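Local coordinates for uncharacterized protein (PDB 3H04) that is of unknown function but has an alpha/beta-hydrolase fold, resembles feruloyl esterases in sequence, and is probably a serine hydrolase, at residues 6-11 against 16-21; 10-15 against 66-71. One frame throughout, in Å; residues are numbered along the deposited sequence.

Contact 1: residues 6-11 against 16-21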
ATOM      1  N   TYR A   6      15.397  -7.481   9.577  1.00 23.49           N
ATOM      2  CA  TYR A   6      16.483  -7.086   8.680  1.00 22.93           C
ATOM      3  C   TYR A   6      16.438  -5.586   8.560  1.00 22.18           C
ATOM      4  O   TYR A   6      15.488  -4.945   9.002  1.00 19.81           O
ATOM      5  CB  TYR A   6      16.292  -7.668   7.285  1.00 23.42           C
ATOM      6  CG  TYR A   6      16.382  -9.162   7.176  1.00 25.87           C
ATOM      7  CD1 TYR A   6      17.522  -9.761   6.630  1.00 28.45           C
ATOM      8  CD2 TYR A   6      15.316  -9.985   7.591  1.00 26.20           C
ATOM      9  CE1 TYR A   6      17.613 -11.147   6.511  1.00 30.41           C
ATOM     10  CE2 TYR A   6      15.389 -11.374   7.473  1.00 27.77           C
ATOM     11  CZ  TYR A   6      16.546 -11.948   6.931  1.00 31.44           C
ATOM     12  OH  TYR A   6      16.664 -13.321   6.842  1.00 32.90           O
ATOM     13  N   LYS A   7      17.462  -4.998   7.967  1.00 22.53           N
ATOM     14  CA  LYS A   7      17.340  -3.599   7.589  1.00 23.68           C
ATOM     15  C   LYS A   7      18.016  -3.349   6.262  1.00 23.92           C
ATOM     16  O   LYS A   7      18.911  -4.090   5.850  1.00 23.83           O
ATOM     17  CB  LYS A   7      17.878  -2.667   8.684  1.00 24.75           C
ATOM     18  CG  LYS A   7      19.228  -2.987   9.151  1.00 27.43           C
ATOM     19  CD  LYS A   7      19.695  -1.957  10.182  1.00 31.95           C
ATOM     20  CE  LYS A   7      21.053  -2.299  10.712  1.00 34.18           C
ATOM     21  NZ  LYS A   7      22.011  -2.554   9.614  1.00 36.84           N
ATOM     22  N   VAL A   8      17.527  -2.332   5.579  1.00 23.63           N
ATOM     23  CA  VAL A   8      18.158  -1.838   4.396  1.00 23.44           C
ATOM     24  C   VAL A   8      18.615  -0.444   4.761  1.00 22.53           C
ATOM     25  O   VAL A   8      17.850   0.340   5.345  1.00 22.73           O
ATOM     26  CB  VAL A   8      17.196  -1.748   3.210  1.00 22.69           C
ATOM     27  CG1 VAL A   8      17.986  -1.312   2.000  1.00 23.22           C
ATOM     28  CG2 VAL A   8      16.539  -3.123   2.932  1.00 26.41           C
ATOM     29  N   ILE A   9      19.861  -0.159   4.440  1.00 22.58           N
ATOM     30  CA  ILE A   9      20.476   1.142   4.686  1.00 21.40           C
ATOM     31  C   ILE A   9      20.293   1.978   3.407  1.00 20.27           C
ATOM     32  O   ILE A   9      20.770   1.579   2.359  1.00 20.33           O
ATOM     33  CB  ILE A   9      21.964   0.997   5.011  1.00 22.13           C
ATOM     34  CG1 ILE A   9      22.209   0.273   6.365  1.00 22.52           C
ATOM     35  CG2 ILE A   9      22.646   2.371   5.034  1.00 22.54           C
ATOM     36  CD1 ILE A   9      21.159   0.640   7.459  1.00 24.57           C
ATOM     37  N   THR A  10      19.570   3.096   3.488  1.00 17.93           N
ATOM     38  CA  THR A  10      19.320   3.981   2.319  1.00 17.12           C
ATOM     39  C   THR A  10      20.594   4.767   1.830  1.00 17.64           C
ATOM     40  O   THR A  10      21.614   4.826   2.561  1.00 15.31           O
ATOM     41  CB  THR A  10      18.200   4.964   2.642  1.00 17.50           C
ATOM     42  OG1 THR A  10      18.659   5.932   3.622  1.00 18.59           O
ATOM     43  CG2 THR A  10      16.931   4.183   3.181  1.00 17.36           C
ATOM     44  N   LYS A  11      20.517   5.415   0.656  1.00 16.63           N
ATOM     45  CA  LYS A  11      21.617   6.290   0.166  1.00 19.41           C
ATOM     46  C   LYS A  11      21.996   7.351   1.173  1.00 18.53           C
ATOM     47  O   LYS A  11      23.162   7.782   1.199  1.00 19.62           O
ATOM     48  CB  LYS A  11      21.235   7.021  -1.135  1.00 19.78           C
ATOM     49  CG  LYS A  11      21.534   6.283  -2.397  1.00 24.49           C
ATOM     50  CD  LYS A  11      23.029   6.292  -2.756  1.00 29.23           C
ATOM     51  CE  LYS A  11      23.339   5.498  -4.033  1.00 31.48           C
ATOM     52  NZ  LYS A  11      24.844   5.385  -4.210  1.00 33.12           N
ATOM     53  N   LEU A  16      15.935   1.274   7.090  1.00 22.75           N
ATOM     54  CA  LEU A  16      14.554   0.892   6.840  1.00 22.65           C
ATOM     55  C   LEU A  16      14.428  -0.540   7.281  1.00 21.39           C
ATOM     56  O   LEU A  16      14.990  -1.402   6.628  1.00 22.40           O
ATOM     57  CB  LEU A  16      14.162   0.960   5.354  1.00 21.79           C
ATOM     58  CG  LEU A  16      14.160   2.351   4.759  1.00 23.47           C
ATOM     59  CD1 LEU A  16      13.847   2.246   3.258  1.00 20.87           C
ATOM     60  CD2 LEU A  16      13.175   3.264   5.533  1.00 21.59           C
ATOM     61  N   PRO A  17      13.744  -0.793   8.407  1.00 19.46           N
ATOM     62  CA  PRO A  17      13.581  -2.177   8.853  1.00 18.45           C
ATOM     63  C   PRO A  17      12.612  -2.921   7.949  1.00 17.95           C
ATOM     64  O   PRO A  17      11.751  -2.302   7.327  1.00 16.78           O
ATOM     65  CB  PRO A  17      12.952  -2.041  10.257  1.00 18.47           C
ATOM     66  CG  PRO A  17      12.246  -0.651  10.198  1.00 19.33           C
ATOM     67  CD  PRO A  17      13.171   0.186   9.358  1.00 19.27           C
ATOM     68  N   TYR A  18      12.811  -4.224   7.823  1.00 16.46           N
ATOM     69  CA  TYR A  18      11.807  -5.095   7.268  1.00 17.19           C
ATOM     70  C   TYR A  18      11.862  -6.427   7.992  1.00 17.82           C
ATOM     71  O   TYR A  18      12.901  -6.761   8.572  1.00 17.45           O
ATOM     72  CB  TYR A  18      11.882  -5.232   5.745  1.00 16.60           C
ATOM     73  CG  TYR A  18      13.079  -5.935   5.171  1.00 18.93           C
ATOM     74  CD1 TYR A  18      13.080  -7.320   4.990  1.00 17.65           C
ATOM     75  CD2 TYR A  18      14.216  -5.215   4.791  1.00 21.59           C
ATOM     76  CE1 TYR A  18      14.180  -7.978   4.440  1.00 18.24           C
ATOM     77  CE2 TYR A  18      15.324  -5.871   4.257  1.00 24.19           C
ATOM     78  CZ  TYR A  18      15.274  -7.244   4.076  1.00 20.83           C
ATOM     79  OH  TYR A  18      16.335  -7.846   3.516  1.00 26.26           O
ATOM     80  N   THR A  19      10.711  -7.099   8.036  1.00 18.30           N
ATOM     81  CA  THR A  19      10.532  -8.409   8.653  1.00 19.72           C
ATOM     82  C   THR A  19      10.113  -9.437   7.617  1.00 19.65           C
ATOM     83  O   THR A  19       9.344  -9.154   6.676  1.00 20.35           O
ATOM     84  CB  THR A  19       9.460  -8.425   9.764  1.00 19.84           C
ATOM     85  OG1 THR A  19       8.167  -8.168   9.172  1.00 26.02           O
ATOM     86  CG2 THR A  19       9.749  -7.364  10.799  1.00 21.22           C
ATOM     87  N   ILE A  20      10.647 -10.636   7.770  1.00 19.01           N
ATOM     88  CA  ILE A  20      10.267 -11.760   6.949  1.00 18.52           C
ATOM     89  C   ILE A  20       9.655 -12.783   7.877  1.00 19.95           C
ATOM     90  O   ILE A  20      10.282 -13.184   8.876  1.00 17.53           O
ATOM     91  CB  ILE A  20      11.480 -12.403   6.230  1.00 19.56           C
ATOM     92  CG1 ILE A  20      12.177 -11.370   5.327  1.00 18.17           C
ATOM     93  CG2 ILE A  20      11.059 -13.698   5.452  1.00 19.27           C
ATOM     94  CD1 ILE A  20      13.173 -11.995   4.358  1.00 15.92           C
ATOM     95  N   ILE A  21       8.432 -13.202   7.548  1.00 20.08           N
ATOM     96  CA  ILE A  21       7.816 -14.353   8.183  1.00 21.85           C
ATOM     97  C   ILE A  21       7.874 -15.479   7.173  1.00 23.00           C
ATOM     98  O   ILE A  21       7.346 -15.323   6.058  1.00 22.60           O
ATOM     99  CB  ILE A  21       6.323 -14.086   8.517  1.00 21.10           C
ATOM    100  CG1 ILE A  21       6.194 -13.064   9.645  1.00 21.86           C
ATOM    101  CG2 ILE A  21       5.606 -15.453   8.888  1.00 21.49           C
ATOM    102  CD1 ILE A  21       4.930 -12.234   9.597  1.00 20.89           C
TER
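Tyr6 and Val8 pair antiparallel with Tyr18 and Leu16, the strand axes running at 147° and approaching to 4.5 Å. Each of these two pairs is hydrogen-bonded in both directions. The Leu16 N to Val8 O bond is 2.8 Å long and nearly straight. The Tyr18 N to Tyr6 O bond is 3.0 Å long, and its donor stands well above the carbonyl plane. Between them Lys7 and Pro17 form a non-hydrogen-bonded pair. Here Pro17 CA sends a CH...O contact to Tyr6 O, and Lys7 CA sends one to Leu16 O.

Tyr6, Val8, Leu16 and Tyr18 share one face. The Tyr18 ring meets both Tyr6 and Val8. Its CG sits between the backbone N and the carbonyl carbon (chi1 67°), which lays the ring across toward the partner strand. Tyr6 CB rests over the ring face, 3.6 Å from the centroid of Tyr18, as a CH-pi contact. The two tyrosine rings are almost parallel (4°) but slid apart, with little overlap. Val8 CG2 comes in at the ring edge, 3.3 Å from Tyr18 CE2. Ile20 CG1 lies obliquely beside the Tyr6 ring, and Thr10 CG2 packs on Leu16 CD1.

On this face Val8 and Leu16 also touch helix 75-91. Tyr18 OH is hydrogen-bonded to Gln92 OE1. The contact thus pairs backbone bonds with apolar packing, and the polar end of the buried tyrosine is satisfied outside the hairpin.

Contact 2: residues 10-15 against 66-71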
ATOM      1  N   THR A  10      19.570   3.096   3.488  1.00 17.93           N
ATOM      2  CA  THR A  10      19.320   3.981   2.319  1.00 17.12           C
ATOM      3  C   THR A  10      20.594   4.767   1.830  1.00 17.64           C
ATOM      4  O   THR A  10      21.614   4.826   2.561  1.00 15.31           O
ATOM      5  CB  THR A  10      18.200   4.964   2.642  1.00 17.50           C
ATOM      6  OG1 THR A  10      18.659   5.932   3.622  1.00 18.59           O
ATOM      7  CG2 THR A  10      16.931   4.183   3.181  1.00 17.36           C
ATOM      8  N   LYS A  11      20.517   5.415   0.656  1.00 16.63           N
ATOM      9  CA  LYS A  11      21.617   6.290   0.166  1.00 19.41           C
ATOM     10  C   LYS A  11      21.996   7.351   1.173  1.00 18.53           C
ATOM     11  O   LYS A  11      23.162   7.782   1.199  1.00 19.62           O
ATOM     12  CB  LYS A  11      21.235   7.021  -1.135  1.00 19.78           C
ATOM     13  CG  LYS A  11      21.534   6.283  -2.397  1.00 24.49           C
ATOM     14  CD  LYS A  11      23.029   6.292  -2.756  1.00 29.23           C
ATOM     15  CE  LYS A  11      23.339   5.498  -4.033  1.00 31.48           C
ATOM     16  NZ  LYS A  11      24.844   5.385  -4.210  1.00 33.12           N
ATOM     17  N   ASP A  12      20.999   7.856   1.914  1.00 17.86           N
ATOM     18  CA  ASP A  12      21.233   8.823   2.949  1.00 18.66           C
ATOM     19  C   ASP A  12      21.473   8.233   4.345  1.00 18.57           C
ATOM     20  O   ASP A  12      21.440   8.961   5.301  1.00 18.95           O
ATOM     21  CB  ASP A  12      20.167   9.942   2.967  1.00 19.21           C
ATOM     22  CG  ASP A  12      18.774   9.459   3.302  1.00 20.17           C
ATOM     23  OD1 ASP A  12      18.304   8.447   2.742  1.00 19.89           O
ATOM     24  OD2 ASP A  12      18.094  10.137   4.082  1.00 26.11           O
ATOM     25  N   ALA A  13      21.794   6.952   4.434  1.00 17.99           N
ATOM     26  CA  ALA A  13      22.269   6.340   5.675  1.00 19.17           C
ATOM     27  C   ALA A  13      21.142   6.167   6.684  1.00 20.09           C
ATOM     28  O   ALA A  13      21.404   6.156   7.880  1.00 20.62           O
ATOM     29  CB  ALA A  13      23.414   7.148   6.276  1.00 18.72           C
ATOM     30  N   PHE A  14      19.903   6.033   6.194  1.00 20.15           N
ATOM     31  CA  PHE A  14      18.728   5.823   7.053  1.00 21.26           C
ATOM     32  C   PHE A  14      18.414   4.343   7.083  1.00 21.41           C
ATOM     33  O   PHE A  14      18.431   3.704   6.021  1.00 21.97           O
ATOM     34  CB  PHE A  14      17.486   6.597   6.557  1.00 21.18           C
ATOM     35  CG  PHE A  14      16.337   6.584   7.553  1.00 21.19           C
ATOM     36  CD1 PHE A  14      16.216   7.580   8.527  1.00 24.14           C
ATOM     37  CD2 PHE A  14      15.392   5.557   7.522  1.00 25.10           C
ATOM     38  CE1 PHE A  14      15.194   7.552   9.452  1.00 25.83           C
ATOM     39  CE2 PHE A  14      14.344   5.521   8.458  1.00 25.37           C
ATOM     40  CZ  PHE A  14      14.253   6.506   9.414  1.00 26.09           C
ATOM     41  N   ALA A  15      18.119   3.788   8.259  1.00 22.11           N
ATOM     42  CA  ALA A  15      17.748   2.366   8.353  1.00 23.73           C
ATOM     43  C   ALA A  15      16.251   2.144   8.063  1.00 24.16           C
ATOM     44  O   ALA A  15      15.374   2.816   8.653  1.00 25.16           O
ATOM     45  CB  ALA A  15      18.177   1.768   9.738  1.00 24.43           C
ATOM     46  N   SER A  66       9.138  -1.274   5.216  1.00 18.03           N
ATOM     47  CA  SER A  66       8.920   0.047   5.799  1.00 18.53           C
ATOM     48  C   SER A  66       9.424   1.126   4.868  1.00 17.89           C
ATOM     49  O   SER A  66      10.296   0.871   4.015  1.00 18.00           O
ATOM     50  CB  SER A  66       9.601   0.123   7.158  1.00 19.90           C
ATOM     51  OG  SER A  66       8.922  -0.797   8.041  1.00 23.80           O
ATOM     52  N   TYR A  67       8.840   2.321   5.005  1.00 16.82           N
ATOM     53  CA  TYR A  67       9.288   3.495   4.268  1.00 16.33           C
ATOM     54  C   TYR A  67       9.047   4.711   5.161  1.00 17.13           C
ATOM     55  O   TYR A  67       8.179   4.668   6.025  1.00 15.63           O
ATOM     56  CB  TYR A  67       8.514   3.642   2.946  1.00 16.67           C
ATOM     57  CG  TYR A  67       7.028   3.616   3.127  1.00 18.08           C
ATOM     58  CD1 TYR A  67       6.319   4.802   3.349  1.00 20.83           C
ATOM     59  CD2 TYR A  67       6.313   2.436   3.067  1.00 18.21           C
ATOM     60  CE1 TYR A  67       4.933   4.780   3.519  1.00 20.41           C
ATOM     61  CE2 TYR A  67       4.921   2.407   3.220  1.00 20.15           C
ATOM     62  CZ  TYR A  67       4.254   3.594   3.440  1.00 23.40           C
ATOM     63  OH  TYR A  67       2.912   3.575   3.643  1.00 23.05           O
ATOM     64  N   ARG A  68       9.794   5.788   4.920  1.00 16.92           N
ATOM     65  CA  ARG A  68       9.605   7.035   5.670  1.00 17.42           C
ATOM     66  C   ARG A  68       8.274   7.696   5.275  1.00 16.89           C
ATOM     67  O   ARG A  68       7.843   7.671   4.133  1.00 18.73           O
ATOM     68  CB  ARG A  68      10.836   7.935   5.504  1.00 17.51           C
ATOM     69  CG  ARG A  68      12.022   7.472   6.373  1.00 17.24           C
ATOM     70  CD  ARG A  68      13.305   8.240   6.058  1.00 20.49           C
ATOM     71  NE  ARG A  68      13.917   7.811   4.807  1.00 18.73           N
ATOM     72  CZ  ARG A  68      15.074   8.293   4.364  1.00 19.07           C
ATOM     73  NH1 ARG A  68      15.720   9.245   5.055  1.00 15.35           N
ATOM     74  NH2 ARG A  68      15.581   7.848   3.237  1.00 17.62           N
ATOM     75  N   LEU A  69       7.585   8.262   6.242  1.00 17.38           N
ATOM     76  CA  LEU A  69       6.281   8.817   5.995  1.00 17.56           C
ATOM     77  C   LEU A  69       6.268  10.287   5.628  1.00 18.71           C
ATOM     78  O   LEU A  69       7.159  11.076   6.038  1.00 19.94           O
ATOM     79  CB  LEU A  69       5.431   8.605   7.246  1.00 17.44           C
ATOM     80  CG  LEU A  69       5.290   7.153   7.719  1.00 18.31           C
ATOM     81  CD1 LEU A  69       4.689   7.067   9.162  1.00 20.07           C
ATOM     82  CD2 LEU A  69       4.546   6.239   6.733  1.00 20.61           C
ATOM     83  N   LEU A  70       5.216  10.683   4.904  1.00 18.60           N
ATOM     84  CA  LEU A  70       4.874  12.111   4.808  1.00 18.81           C
ATOM     85  C   LEU A  70       4.363  12.596   6.167  1.00 18.36           C
ATOM     86  O   LEU A  70       3.803  11.826   6.908  1.00 17.89           O
ATOM     87  CB  LEU A  70       3.821  12.373   3.750  1.00 19.03           C
ATOM     88  CG  LEU A  70       3.916  11.772   2.354  1.00 19.30           C
ATOM     89  CD1 LEU A  70       2.532  11.989   1.756  1.00 19.62           C
ATOM     90  CD2 LEU A  70       4.993  12.427   1.549  1.00 23.28           C
ATOM     91  N   PRO A  71       4.529  13.894   6.490  1.00 19.29           N
ATOM     92  CA  PRO A  71       5.086  14.944   5.644  1.00 20.13           C
ATOM     93  C   PRO A  71       6.567  15.226   5.876  1.00 19.77           C
ATOM     94  O   PRO A  71       7.098  16.166   5.311  1.00 19.73           O
ATOM     95  CB  PRO A  71       4.258  16.151   6.076  1.00 21.31           C
ATOM     96  CG  PRO A  71       4.133  15.948   7.572  1.00 19.74           C
ATOM     97  CD  PRO A  71       3.870  14.451   7.687  1.00 20.39           C
TER
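Asp12 and Phe14 hold Arg68 in a loop-to-loop contact made of a salt bridge and a stack. The loop joining strands 4-9 and 15-21 meets the loop between strand 60-65 and helix 75-91.

Arg68 grips the carboxylate end-on. Its NH1 reaches Asp12 OD2 at 2.7 Å, almost straight (177°), and its NH2 reaches Asp12 OD1 at 2.8 Å. Both oxygens use their syn lone pairs, and the two flat groups are nearly coplanar. Asp12 OD1 also accepts a hydrogen bond from Thr10 OG1, 2.7 Å away, from above the carboxylate plane. Thr10 OG1 in turn accepts from Phe14 N at 2.9 Å. Thr10 OG1 thus links the carboxylate to the backbone just after the turn.

With CG anti to the backbone N (chi1 -170°), the side chain of Phe14 runs alongside Arg68 in the opposite direction and lays its ring face on it. Arg68 CD sits over the ring centre, 3.6 Å from the Phe14 centroid. The guanidinium lies flat on the ring at 12°, centres 4.5 Å apart, a cation-pi type of stack. Phe14 CB lies over the guanidinium face near NH1.

Arg68 NE makes a second salt bridge, to Asp81 of helix 75-91. The buried cation therefore has two acidic partners, which would probably stabilise its charge. Thr10 to Ala13 form a type I beta turn. With Ala13 at positive phi and Thr10 N bonded to Phe14 O, this is the type I turn plus G1 bulge of a 3:5 beta hairpin.

How the contacts relate
Near the N terminus the chain runs up strand 4-9, turns through residues 10-14 and returns in strand 15-21. Contact 1 closes this short hairpin. Contact 2 starts at the same turn but closes a much longer loop, whose intervening 50 residues include strands 30-35 and 60-65 and helix 50-56. The return strand of contact 1 lies within that longer loop. Thr10 and Lys11 belong to both contacts. The two also touch where Pro17 O packs on Ser66 CB, 3.2 Å away. Strand 4-9 is an outermost strand of the sheet, and strand 15-21 joins it to strand 60-65. Contact 2 ties the hairpin's turn to the loop leading into helix 75-91.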